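Local coordinates for conserved hypothetical protein (Agrobacterium tumefaciens, PDB 2FEX) that is of unknown function but belongs to the DJ-1/PfpI family, whose alpha/beta fold it shares with the wider glutaminase-like clan, at residues Thr2-Ala7 and Ala18-Ala23; Gln10-Trp15 and Leu48-Asp53; Thr54-Leu59 and Thr79-Gly84; Asn121-His126 and Pro130-Glu135. All coordinates share one frame; numbering follows the deposited sequence.

Interaction 1 (Thr2-Ala7 and Ala18-Ala23); sequences TRIAIA and ALLAAA
Ile4 and Ile6 pack against Leu20 and Ala21 in a wholly apolar strand-to-helix contact, the first half of the beta-alpha-beta unit made by strand 3-7, helix 18-27 and strand 31-36. Such a unit is a building block of the alpha/beta sandwich of the DJ-1/PfpI family. The axes of the two short segments approach to 10.7 Å and run roughly antiparallel, at 148°, as expected when a helix leads the chain back across the sheet. Alternate strand residues face the helix, so Ile4 and Ile6 both point to it, and branched residues suit a strand while filling the layer. From the helix, Leu20 reaches into the gap with its CD2, 4.3 Å from Ile4 CD1; this leucine was modelled in two conformers, so that approach holds for one of them. Leu20 also meets Ala162, Ile165 and Leu166 of helix 158-168, which packs on the same side of the sheet. The small Ala21 leaves space for the end of Ile6. There CG1 stands opposite the carbonyl carbon (chi1 -65°) and the chain runs on extended, carrying Ile6 CD1 to 3.7 Å from Ala21 CB.

Interaction 2 (Gln10-Trp15 and Leu48-Asp53); sequences QDFADW and LKVTPD. With SO4 (sulfate ion), chain D.
The ring of Phe12 meets Val50 with its rim: CE2 and CZ both lie 4.0 Å from Val50 CG2, which sits at the edge and in the ring plane. These equal distances set one methyl against a C-C bond of the rim. The two side chains cross at about a right angle. Phe12 CG takes the crowded position between backbone N and carbonyl carbon (chi1 73°), and this swings the ring over toward the strand. Beta-branched Val50 fits an extended strand, and its CG2 is the methyl turned to the ring.

Next to this pair, Asp14 OD1 rests on the leucine tip, 3.6 Å from Leu48 CD1 and 3.8 Å from Leu48 CG. A buried carboxylate against a methyl needs polar partners, and it has them: OD1 is hydrogen-bonded to the hydroxyl of Ser44 and OD2 to Gly46 N. Ser44 OG also takes the backbone N of Leu48, so one serine ties the acid to the residue just before the strand.

On the outward side, Lys49 points away from the loop 10-15. Its bent chain brings NZ to a sulfate, probably from the crystallisation liquor, with hydrogen bonds of 2.9 Å to O3 and 3.0 Å to O1; NZ also donates to Gly47 O.

Residues 49-51 form an antiparallel ladder with a strand of the second subunit. The arrangement is thus that of a beta hairpin, 42-43 with 49-51, extended across a dimer interface and backed by the loop that precedes helix 18-27.

Interaction 3 (Thr54-Leu59 and Thr79-Gly84); sequences TSYDAL and TAADLG
Two methyl groups converge on one corner of the Tyr56 ring: Ala81 CB and Leu83 CD2 each stand 3.8 Å from CE2, approaching the ring obliquely. Ala81 CB and Leu83 CD2 lie 4.6 Å apart, so both can touch the same aromatic carbon without crowding. Ala81 turns its short side chain straight to the ring, whereas Leu83 leaves its backbone at a slant and arrives by its extended end. An aromatic residue suits this place because its ring spans from the 3-10 turn after strand 54-55 to the loop 79-84 while its hydroxyl can pass beyond, where Tyr56 OH is hydrogen-bonded to Leu8 O. Next to the leucine, Asp82 OD1 accepts from Gly84 N at 3.0 Å, with an N-H...O angle of 162°, the donor meeting the carboxylate from above its plane. This capping bond lies at the turn into helix 84-92. From that helix Leu86 touches Tyr56, and Arg89 NH1 is hydrogen-bonded to the carbonyl oxygens of Tyr56 and Leu59. Tyr56 also touches Ala35 of strand 31-36, so the contact ties the turn after edge strand 54-55 to the loop leading into helix 84-92.

Interaction 4 (Asn121-His126 and Pro130-Glu135); sequences NALASH and PAYRGE
Tyr132 OH is hydrogen-bonded to His118 NE2, while Leu123 CD1 packs against the same Tyr132 oxygen at 3.6 Å. This methyl also touches the rim of the ring near its plane, so Leu123 closes one edge of the tyrosine.

The faces are used as well. His126 CB stands over one face, 3.5 Å from the centroid of the Tyr132 ring and only 9° off the ring normal, a CH-pi contact. Beyond it the imidazole turns its edge toward that face in a T-shaped pair, with ring centres 5.2 Å apart and planes at 72°. On the opposite face the backbone N of Gly134 lies 3.6 Å above the plane over the centre; glycine lets the chain come this near. The phenol is thus sandwiched, with CG anti to the backbone N (chi1 170°) so that the ring reaches back to the helix. Tyr132 CB also touches His126 O at 3.4 Å. The imidazole is fixed by hydrogen bonds of ND1 to Ser105 OG and of NE2 to Thr119 O.

On the more exposed side, the extended Glu135 crosses Leu123 at about a right angle, its CG 3.8 Å from Leu123 CD2. Aliphatic carbons serve the packing, and the acid end divides its roles: OE1 forms a salt bridge with Lys127 NZ while OE2 stays beside the leucine methyl.

The contact folds the loop that leads to strand 145-147 back onto helix 123-127, whose His126 in turn rests on Ala104 of helix 102-109.

Parts of interactions 1, 2 and 3 adjoin in sequence: strand 3-7 and helix 18-27 flank the loop of 10-15, and strand 49-51 is followed, after two residues, by strand 54-55 of the main sheet. Interactions 1 and 3 reach that sheet and touch, Ala5 against Leu59 and Ala7 against Tyr56. Interaction 1 is the most central and purely apolar; interaction 2 is also buried, yet mixes a ring rim with a carboxylate and shares the dimer interface with interaction 1. Interaction 3 uses one aromatic ring and two methyls away from that interface. Interaction 4, its centre about 26 Å from those of interactions 1 and 2, is partly exposed and aromatic, with a charged side chain at its exposed side.

Interaction 1 (Thr2-Ala7 and Ala18-Ala23)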
loop_
_atom_site.group_PDB
_atom_site.type_symbol
_atom_site.label_atom_id
_atom_site.label_comp_id
_atom_site.label_asym_id
_atom_site.label_seq_id
_atom_site.Cartn_x
_atom_site.Cartn_y
_atom_site.Cartn_z
ATOM N N THR A 2 -9.970 19.258 5.066
ATOM C CA THR A 2 -9.720 18.190 6.003
ATOM C C THR A 2 -8.234 17.852 5.864
ATOM O O THR A 2 -7.729 17.785 4.745
ATOM C CB THR A 2 -10.565 16.931 5.680
ATOM O OG1 THR A 2 -11.960 17.250 5.828
ATOM C CG2 THR A 2 -10.219 15.805 6.576
ATOM N N ARG A 3 -7.565 17.633 7.000
ATOM C CA ARG A 3 -6.145 17.286 6.987
ATOM C C ARG A 3 -5.927 16.077 7.882
ATOM O O ARG A 3 -6.460 16.026 8.999
ATOM C CB ARG A 3 -5.288 18.432 7.531
ATOM C CG ARG A 3 -5.178 19.692 6.684
ATOM C CD ARG A 3 -4.233 20.708 7.412
ATOM N NE ARG A 3 -2.859 20.705 6.912
ATOM C CZ ARG A 3 -1.776 21.027 7.618
ATOM N NH1 ARG A 3 -1.869 21.367 8.908
ATOM N NH2 ARG A 3 -0.577 20.999 7.034
ATOM N N ILE A 4 -5.147 15.104 7.388
ATOM C CA ILE A 4 -4.953 13.882 8.143
ATOM C C ILE A 4 -3.454 13.752 8.308
ATOM O O ILE A 4 -2.724 13.827 7.307
ATOM C CB ILE A 4 -5.471 12.647 7.361
ATOM C CG1 ILE A 4 -7.031 12.749 7.157
ATOM C CG2 ILE A 4 -5.050 11.302 8.049
ATOM C CD1 ILE A 4 -7.617 11.528 6.319
ATOM N N ALA A 5 -2.996 13.492 9.528
ATOM C CA ALA A 5 -1.589 13.200 9.781
ATOM C C ALA A 5 -1.414 11.682 9.783
ATOM O O ALA A 5 -2.178 10.935 10.449
ATOM C CB ALA A 5 -1.181 13.743 11.164
ATOM N N ILE A 6 -0.384 11.238 9.082
ATOM C CA ILE A 6 -0.070 9.808 9.040
ATOM C C ILE A 6 1.302 9.658 9.694
ATOM O O ILE A 6 2.315 10.219 9.221
ATOM C CB ILE A 6 -0.067 9.252 7.586
ATOM C CG1 ILE A 6 -1.540 9.390 7.071
ATOM C CG2 ILE A 6 0.450 7.784 7.637
ATOM C CD1 ILE A 6 -1.714 8.797 5.689
ATOM N N ALA A 7 1.320 8.944 10.822
ATOM C CA ALA A 7 2.533 8.857 11.638
ATOM C C ALA A 7 3.332 7.623 11.205
ATOM O O ALA A 7 3.081 6.499 11.685
ATOM C CB ALA A 7 2.157 8.748 13.171
ATOM N N ALA A 18 -1.747 2.987 2.772
ATOM C CA ALA A 18 -1.630 3.333 1.365
ATOM C C ALA A 18 -2.930 3.699 0.664
ATOM O O ALA A 18 -3.053 4.741 -0.019
ATOM C CB ALA A 18 -0.967 2.100 0.605
ATOM N N LEU A 19 -3.914 2.821 0.799
ATOM C CA LEU A 19 -5.212 3.107 0.190
ATOM C C LEU A 19 -5.861 4.394 0.758
ATOM O O LEU A 19 -6.383 5.206 -0.002
ATOM C CB LEU A 19 -6.096 1.871 0.346
ATOM C CG LEU A 19 -7.448 2.054 -0.294
ATOM C CD1 LEU A 19 -7.300 2.313 -1.864
ATOM C CD2 LEU A 19 -8.220 0.715 -0.089
ATOM N N LEU A 20 -5.810 4.551 2.086
ATOM C CA LEU A 20 -6.376 5.741 2.698
ATOM C C LEU A 20 -5.696 6.994 2.157
ATOM O O LEU A 20 -6.402 7.934 1.750
ATOM C CB LEU A 20 -6.251 5.715 4.219
ATOM C CG LEU A 20 -6.669 7.105 4.726
ATOM C CD1 LEU A 20 -8.173 7.219 4.779
ATOM C CD2 LEU A 20 -5.985 7.523 6.027
ATOM N N ALA A 21 -4.362 7.030 2.199
ATOM C CA ALA A 21 -3.684 8.255 1.773
ATOM C C ALA A 21 -3.939 8.544 0.306
ATOM O O ALA A 21 -4.242 9.679 -0.079
ATOM C CB ALA A 21 -2.170 8.160 2.055
ATOM N N ALA A 22 -3.819 7.505 -0.540
ATOM C CA ALA A 22 -3.948 7.739 -1.987
ATOM C C ALA A 22 -5.363 8.220 -2.348
ATOM O O ALA A 22 -5.518 9.142 -3.160
ATOM C CB ALA A 22 -3.628 6.445 -2.731
ATOM N N ALA A 23 -6.399 7.573 -1.787
ATOM C CA ALA A 23 -7.788 7.932 -2.134
ATOM C C ALA A 23 -8.132 9.307 -1.559
ATOM O O ALA A 23 -8.669 10.154 -2.271
ATOM C CB ALA A 23 -8.746 6.886 -1.587
#

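Interaction 2 (Gln10-Trp15 and Leu48-Asp53)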
loop_
_atom_site.group_PDB
_atom_site.type_symbol
_atom_site.label_atom_id
_atom_site.label_comp_id
_atom_site.label_asym_id
_atom_site.label_seq_id
_atom_site.Cartn_x
_atom_site.Cartn_y
_atom_site.Cartn_z
ATOM N N GLN A 10 10.201 3.916 11.068
ATOM C CA GLN A 10 11.065 2.920 10.432
ATOM C C GLN A 10 10.307 1.594 10.345
ATOM O O GLN A 10 9.637 1.190 11.319
ATOM C CB GLN A 10 12.339 2.756 11.260
ATOM C CG GLN A 10 13.250 3.980 11.166
ATOM C CD GLN A 10 13.969 4.136 9.810
ATOM O OE1 GLN A 10 13.744 3.376 8.850
ATOM N NE2 GLN A 10 14.898 5.104 9.767
ATOM N N ASP A 11 10.410 0.940 9.186
ATOM C CA ASP A 11 9.809 -0.387 8.960
ATOM C C ASP A 11 8.287 -0.312 9.033
ATOM O O ASP A 11 7.626 -1.286 9.361
ATOM C CB ASP A 11 10.348 -1.411 9.990
ATOM C CG ASP A 11 11.819 -1.663 9.822
ATOM O OD1 ASP A 11 12.254 -1.867 8.674
ATOM O OD2 ASP A 11 12.490 -1.638 10.842
ATOM N N PHE A 12 7.696 0.823 8.608
ATOM C CA PHE A 12 6.211 0.868 8.558
ATOM C C PHE A 12 5.676 -0.087 7.486
ATOM O O PHE A 12 6.366 -0.371 6.467
ATOM C CB PHE A 12 5.647 2.297 8.346
ATOM C CG PHE A 12 5.827 2.864 6.946
ATOM C CD1 PHE A 12 4.770 2.720 5.986
ATOM C CD2 PHE A 12 6.981 3.625 6.624
ATOM C CE1 PHE A 12 4.887 3.334 4.655
ATOM C CE2 PHE A 12 7.109 4.233 5.331
ATOM C CZ PHE A 12 6.057 4.048 4.367
ATOM N N ALA A 13 4.460 -0.596 7.750
ATOM C CA ALA A 13 3.833 -1.574 6.846
ATOM C C ALA A 13 3.265 -0.814 5.627
ATOM O O ALA A 13 2.268 -0.098 5.719
ATOM C CB ALA A 13 2.699 -2.331 7.605
ATOM N N ASP A 14 3.910 -0.989 4.469
ATOM C CA ASP A 14 3.549 -0.179 3.269
ATOM C C ASP A 14 2.076 -0.270 2.940
ATOM O O ASP A 14 1.486 0.709 2.472
ATOM C CB ASP A 14 4.290 -0.654 2.012
ATOM C CG ASP A 14 5.809 -0.678 2.192
ATOM O OD1 ASP A 14 6.509 -0.124 1.283
ATOM O OD2 ASP A 14 6.299 -1.266 3.175
ATOM N N TRP A 15 1.473 -1.465 3.131
ATOM C CA TRP A 15 0.091 -1.668 2.631
ATOM C C TRP A 15 -0.970 -1.064 3.586
ATOM O O TRP A 15 -2.161 -1.070 3.259
ATOM C CB TRP A 15 -0.198 -3.162 2.464
ATOM C CG TRP A 15 -0.290 -3.920 3.741
ATOM C CD1 TRP A 15 -1.443 -4.194 4.450
ATOM C CD2 TRP A 15 0.778 -4.560 4.429
ATOM N NE1 TRP A 15 -1.130 -4.940 5.589
ATOM C CE2 TRP A 15 0.221 -5.172 5.605
ATOM C CE3 TRP A 15 2.157 -4.644 4.221
ATOM C CZ2 TRP A 15 1.015 -5.854 6.535
ATOM C CZ3 TRP A 15 2.954 -5.330 5.165
ATOM C CH2 TRP A 15 2.363 -5.957 6.289
ATOM N N LEU A 48 10.839 1.468 0.655
ATOM C CA LEU A 48 10.673 2.886 0.229
ATOM C C LEU A 48 11.468 3.791 1.190
ATOM O O LEU A 48 11.215 3.763 2.399
ATOM C CB LEU A 48 9.200 3.348 0.317
ATOM C CG LEU A 48 8.220 2.635 -0.616
ATOM C CD1 LEU A 48 6.814 3.139 -0.237
ATOM C CD2 LEU A 48 8.552 2.924 -2.121
ATOM N N LYS A 49 12.294 4.686 0.627
ATOM C CA LYS A 49 12.978 5.718 1.462
ATOM C C LYS A 49 12.124 6.992 1.448
ATOM O O LYS A 49 12.073 7.713 0.456
ATOM C CB LYS A 49 14.399 5.987 0.901
ATOM C CG LYS A 49 15.302 4.740 0.762
ATOM C CD LYS A 49 15.191 3.797 1.910
ATOM C CE LYS A 49 16.250 2.667 1.775
ATOM N NZ LYS A 49 15.868 1.660 0.706
ATOM N N VAL A 50 11.370 7.202 2.528
ATOM C CA VAL A 50 10.388 8.275 2.573
ATOM C C VAL A 50 10.880 9.478 3.376
ATOM O O VAL A 50 11.310 9.318 4.551
ATOM C CB VAL A 50 9.098 7.753 3.224
ATOM C CG1 VAL A 50 8.065 8.889 3.256
ATOM C CG2 VAL A 50 8.593 6.487 2.402
ATOM N N THR A 51 10.828 10.659 2.757
ATOM C CA THR A 51 11.137 11.898 3.500
ATOM C C THR A 51 9.759 12.432 3.929
ATOM O O THR A 51 8.919 12.798 3.080
ATOM C CB THR A 51 11.828 12.893 2.550
ATOM O OG1 THR A 51 13.123 12.386 2.239
ATOM C CG2 THR A 51 11.951 14.254 3.265
ATOM N N PRO A 52 9.514 12.530 5.247
ATOM C CA PRO A 52 8.222 13.029 5.702
ATOM C C PRO A 52 8.128 14.576 5.592
ATOM O O PRO A 52 9.138 15.278 5.309
ATOM C CB PRO A 52 8.209 12.643 7.181
ATOM C CG PRO A 52 9.653 12.877 7.599
ATOM C CD PRO A 52 10.436 12.278 6.386
ATOM N N ASP A 53 6.937 15.101 5.855
ATOM C CA ASP A 53 6.745 16.528 5.963
ATOM C C ASP A 53 7.243 17.128 7.273
ATOM O O ASP A 53 7.726 18.261 7.290
ATOM C CB ASP A 53 5.245 16.836 5.851
ATOM C CG ASP A 53 4.672 16.356 4.518
ATOM O OD1 ASP A 53 5.134 16.918 3.472
ATOM O OD2 ASP A 53 3.839 15.445 4.512
HETATM S S SO4 D . 17.726 -1.392 0.893
HETATM O O1 SO4 D . 16.294 -1.288 1.169
HETATM O O2 SO4 D . 18.033 -2.323 -0.250
HETATM O O3 SO4 D . 18.219 -0.035 0.559
HETATM O O4 SO4 D . 18.372 -1.935 2.113
#

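Interaction 3 (Thr54-Leu59 and Thr79-Gly84)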
loop_
_atom_site.group_PDB
_atom_site.type_symbol
_atom_site.label_atom_id
_atom_site.label_comp_id
_atom_site.label_asym_id
_atom_site.label_seq_id
_atom_site.Cartn_x
_atom_site.Cartn_y
_atom_site.Cartn_z
ATOM N N THR A 54 7.087 16.358 8.370
ATOM C CA THR A 54 7.341 16.939 9.676
ATOM C C THR A 54 7.644 15.854 10.714
ATOM O O THR A 54 7.791 14.660 10.341
ATOM C CB THR A 54 6.088 17.812 10.059
ATOM O OG1 THR A 54 6.446 18.702 11.112
ATOM C CG2 THR A 54 4.918 16.903 10.448
ATOM N N SER A 55 7.801 16.287 11.979
ATOM C CA SER A 55 8.074 15.348 13.063
ATOM C C SER A 55 6.777 15.193 13.877
ATOM O O SER A 55 5.857 16.039 13.848
ATOM C CB SER A 55 9.141 15.952 14.022
ATOM O OG SER A 55 8.700 17.234 14.509
ATOM N N TYR A 56 6.752 14.144 14.703
ATOM C CA TYR A 56 5.585 13.906 15.577
ATOM C C TYR A 56 5.354 15.121 16.495
ATOM O O TYR A 56 4.202 15.499 16.732
ATOM C CB TYR A 56 5.832 12.706 16.476
ATOM C CG TYR A 56 5.666 11.335 15.836
ATOM C CD1 TYR A 56 5.692 11.171 14.438
ATOM C CD2 TYR A 56 5.612 10.181 16.669
ATOM C CE1 TYR A 56 5.578 9.858 13.885
ATOM C CE2 TYR A 56 5.515 8.904 16.156
ATOM C CZ TYR A 56 5.519 8.731 14.775
ATOM O OH TYR A 56 5.414 7.486 14.239
ATOM N N ASP A 57 6.444 15.726 17.001
ATOM C CA ASP A 57 6.270 16.746 18.013
ATOM C C ASP A 57 5.729 18.049 17.388
ATOM O O ASP A 57 5.282 18.924 18.123
ATOM C CB ASP A 57 7.596 17.002 18.716
ATOM C CG ASP A 57 8.684 17.395 17.731
ATOM O OD1 ASP A 57 9.227 16.500 17.038
ATOM O OD2 ASP A 57 8.948 18.594 17.600
ATOM N N ALA A 58 5.746 18.152 16.063
ATOM C CA ALA A 58 5.184 19.327 15.411
ATOM C C ALA A 58 3.719 19.145 14.993
ATOM O O ALA A 58 3.102 20.100 14.455
ATOM C CB ALA A 58 6.017 19.707 14.162
ATOM N N LEU A 59 3.164 17.959 15.195
ATOM C CA LEU A 59 1.773 17.744 14.789
ATOM C C LEU A 59 0.846 18.448 15.796
ATOM O O LEU A 59 0.891 18.139 17.013
ATOM C CB LEU A 59 1.471 16.236 14.760
ATOM C CG LEU A 59 2.268 15.438 13.729
ATOM C CD1 LEU A 59 1.914 13.960 13.885
ATOM C CD2 LEU A 59 1.863 15.913 12.257
ATOM N N THR A 79 12.126 -0.780 19.064
ATOM C CA THR A 79 12.550 0.599 18.767
ATOM C C THR A 79 11.361 1.534 18.465
ATOM O O THR A 79 11.526 2.571 17.816
ATOM C CB THR A 79 13.489 0.657 17.538
ATOM O OG1 THR A 79 12.799 0.156 16.376
ATOM C CG2 THR A 79 14.760 -0.126 17.804
ATOM N N ALA A 80 10.174 1.176 18.925
ATOM C CA ALA A 80 9.022 2.018 18.596
ATOM C C ALA A 80 9.023 3.353 19.332
ATOM O O ALA A 80 9.610 3.459 20.424
ATOM C CB ALA A 80 7.711 1.280 18.882
ATOM N N ALA A 81 8.366 4.338 18.716
ATOM C CA ALA A 81 8.180 5.647 19.328
ATOM C C ALA A 81 7.188 5.583 20.486
ATOM O O ALA A 81 6.230 4.854 20.424
ATOM C CB ALA A 81 7.705 6.635 18.289
ATOM N N ASP A 82 7.396 6.432 21.510
ATOM C CA ASP A 82 6.399 6.583 22.565
ATOM C C ASP A 82 5.254 7.431 21.985
ATOM O O ASP A 82 5.484 8.577 21.587
ATOM C CB ASP A 82 7.071 7.330 23.744
ATOM C CG ASP A 82 6.130 7.653 24.887
ATOM O OD1 ASP A 82 4.939 7.303 24.889
ATOM O OD2 ASP A 82 6.673 8.275 25.873
ATOM N N LEU A 83 4.053 6.876 21.964
ATOM C CA LEU A 83 2.908 7.555 21.331
ATOM C C LEU A 83 2.027 8.266 22.347
ATOM O O LEU A 83 1.075 8.931 21.940
ATOM C CB LEU A 83 2.042 6.537 20.563
ATOM C CG LEU A 83 2.789 5.852 19.394
ATOM C CD1 LEU A 83 1.827 4.791 18.801
ATOM C CD2 LEU A 83 3.122 6.876 18.342
ATOM N N GLY A 84 2.307 8.109 23.639
ATOM C CA GLY A 84 1.343 8.561 24.677
ATOM C C GLY A 84 0.999 10.062 24.551
ATOM O O GLY A 84 -0.216 10.433 24.531
#

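Interaction 4 (Asn121-His126 and Pro130-Glu135)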
loop_
_atom_site.group_PDB
_atom_site.type_symbol
_atom_site.label_atom_id
_atom_site.label_comp_id
_atom_site.label_asym_id
_atom_site.label_seq_id
_atom_site.Cartn_x
_atom_site.Cartn_y
_atom_site.Cartn_z
ATOM N N ASN A 121 -4.883 -7.115 15.869
ATOM C CA ASN A 121 -4.461 -8.373 15.227
ATOM C C ASN A 121 -4.947 -9.581 16.005
ATOM O O ASN A 121 -5.232 -10.639 15.392
ATOM C CB ASN A 121 -2.941 -8.416 15.136
ATOM C CG ASN A 121 -2.417 -7.504 14.056
ATOM O OD1 ASN A 121 -3.136 -7.187 13.093
ATOM N ND2 ASN A 121 -1.148 -7.051 14.222
ATOM N N ALA A 122 -5.012 -9.420 17.327
ATOM C CA ALA A 122 -5.524 -10.443 18.254
ATOM C C ALA A 122 -5.695 -9.805 19.632
ATOM O O ALA A 122 -4.968 -8.827 19.963
ATOM C CB ALA A 122 -4.487 -11.571 18.379
ATOM N N LEU A 123 -6.589 -10.378 20.440
ATOM C CA LEU A 123 -6.755 -9.844 21.800
ATOM C C LEU A 123 -5.397 -9.944 22.547
ATOM O O LEU A 123 -5.010 -9.032 23.287
ATOM C CB LEU A 123 -7.826 -10.631 22.574
ATOM C CG LEU A 123 -8.016 -10.276 24.055
ATOM C CD1 LEU A 123 -8.280 -8.828 24.298
ATOM C CD2 LEU A 123 -9.168 -11.145 24.570
ATOM N N ALA A 124 -4.673 -11.052 22.318
ATOM C CA ALA A 124 -3.394 -11.273 23.060
ATOM C C ALA A 124 -2.334 -10.206 22.688
ATOM O O ALA A 124 -1.480 -9.828 23.529
ATOM C CB ALA A 124 -2.855 -12.654 22.772
ATOM N N SER A 125 -2.384 -9.715 21.442
ATOM C CA SER A 125 -1.530 -8.597 21.000
ATOM C C SER A 125 -1.775 -7.349 21.844
ATOM O O SER A 125 -0.816 -6.685 22.260
ATOM C CB SER A 125 -1.710 -8.303 19.507
ATOM O OG SER A 125 -1.399 -9.447 18.734
ATOM N N HIS A 126 -3.050 -7.049 22.134
ATOM C CA HIS A 126 -3.348 -5.892 22.986
ATOM C C HIS A 126 -2.914 -6.134 24.436
ATOM O O HIS A 126 -2.389 -5.253 25.111
ATOM C CB HIS A 126 -4.855 -5.563 22.921
ATOM C CG HIS A 126 -5.265 -4.888 21.621
ATOM N ND1 HIS A 126 -4.438 -4.802 20.517
ATOM C CD2 HIS A 126 -6.442 -4.312 21.257
ATOM C CE1 HIS A 126 -5.068 -4.158 19.538
ATOM N NE2 HIS A 126 -6.305 -3.880 19.950
ATOM N N PRO A 130 0.601 -3.747 29.418
ATOM C CA PRO A 130 -0.076 -3.711 30.733
ATOM C C PRO A 130 -1.100 -2.605 30.926
ATOM O O PRO A 130 -2.056 -2.764 31.684
ATOM C CB PRO A 130 1.084 -3.541 31.757
ATOM C CG PRO A 130 2.288 -3.584 31.011
ATOM C CD PRO A 130 2.058 -3.660 29.513
ATOM N N ALA A 131 -0.949 -1.493 30.203
ATOM C CA ALA A 131 -1.925 -0.404 30.302
ATOM C C ALA A 131 -3.248 -0.700 29.600
ATOM O O ALA A 131 -4.201 0.055 29.764
ATOM C CB ALA A 131 -1.301 0.971 29.782
ATOM N N TYR A 132 -3.286 -1.765 28.779
ATOM C CA TYR A 132 -4.517 -2.063 28.044
ATOM C C TYR A 132 -5.512 -2.688 29.001
ATOM O O TYR A 132 -5.284 -3.777 29.509
ATOM C CB TYR A 132 -4.199 -3.053 26.941
ATOM C CG TYR A 132 -5.430 -3.594 26.282
ATOM C CD1 TYR A 132 -6.196 -2.790 25.438
ATOM C CD2 TYR A 132 -5.797 -4.940 26.472
ATOM C CE1 TYR A 132 -7.341 -3.311 24.795
ATOM C CE2 TYR A 132 -6.929 -5.501 25.840
ATOM C CZ TYR A 132 -7.701 -4.680 24.999
ATOM O OH TYR A 132 -8.788 -5.256 24.376
ATOM N N ARG A 133 -6.592 -1.969 29.275
ATOM C CA ARG A 133 -7.651 -2.458 30.167
ATOM C C ARG A 133 -8.988 -2.583 29.435
ATOM O O ARG A 133 -10.072 -2.632 30.080
ATOM C CB ARG A 133 -7.759 -1.537 31.408
ATOM C CG ARG A 133 -6.423 -1.327 32.185
ATOM C CD ARG A 133 -5.914 -2.664 32.734
ATOM N NE ARG A 133 -6.937 -3.258 33.601
ATOM C CZ ARG A 133 -7.117 -4.566 33.832
ATOM N NH1 ARG A 133 -6.332 -5.488 33.272
ATOM N NH2 ARG A 133 -8.093 -4.946 34.650
ATOM N N GLY A 134 -8.923 -2.695 28.106
ATOM C CA GLY A 134 -10.130 -2.716 27.254
ATOM C C GLY A 134 -10.667 -4.102 26.851
ATOM O O GLY A 134 -11.520 -4.189 25.959
ATOM N N GLU A 135 -10.178 -5.186 27.466
ATOM C CA GLU A 135 -10.546 -6.533 27.003
ATOM C C GLU A 135 -12.058 -6.724 26.817
ATOM O O GLU A 135 -12.480 -7.379 25.873
ATOM C CB GLU A 135 -9.987 -7.613 27.962
ATOM C CG GLU A 135 -10.338 -9.013 27.533
ATOM C CD GLU A 135 -9.663 -10.117 28.377
ATOM O OE1 GLU A 135 -8.700 -9.806 29.136
ATOM O OE2 GLU A 135 -10.115 -11.292 28.224
#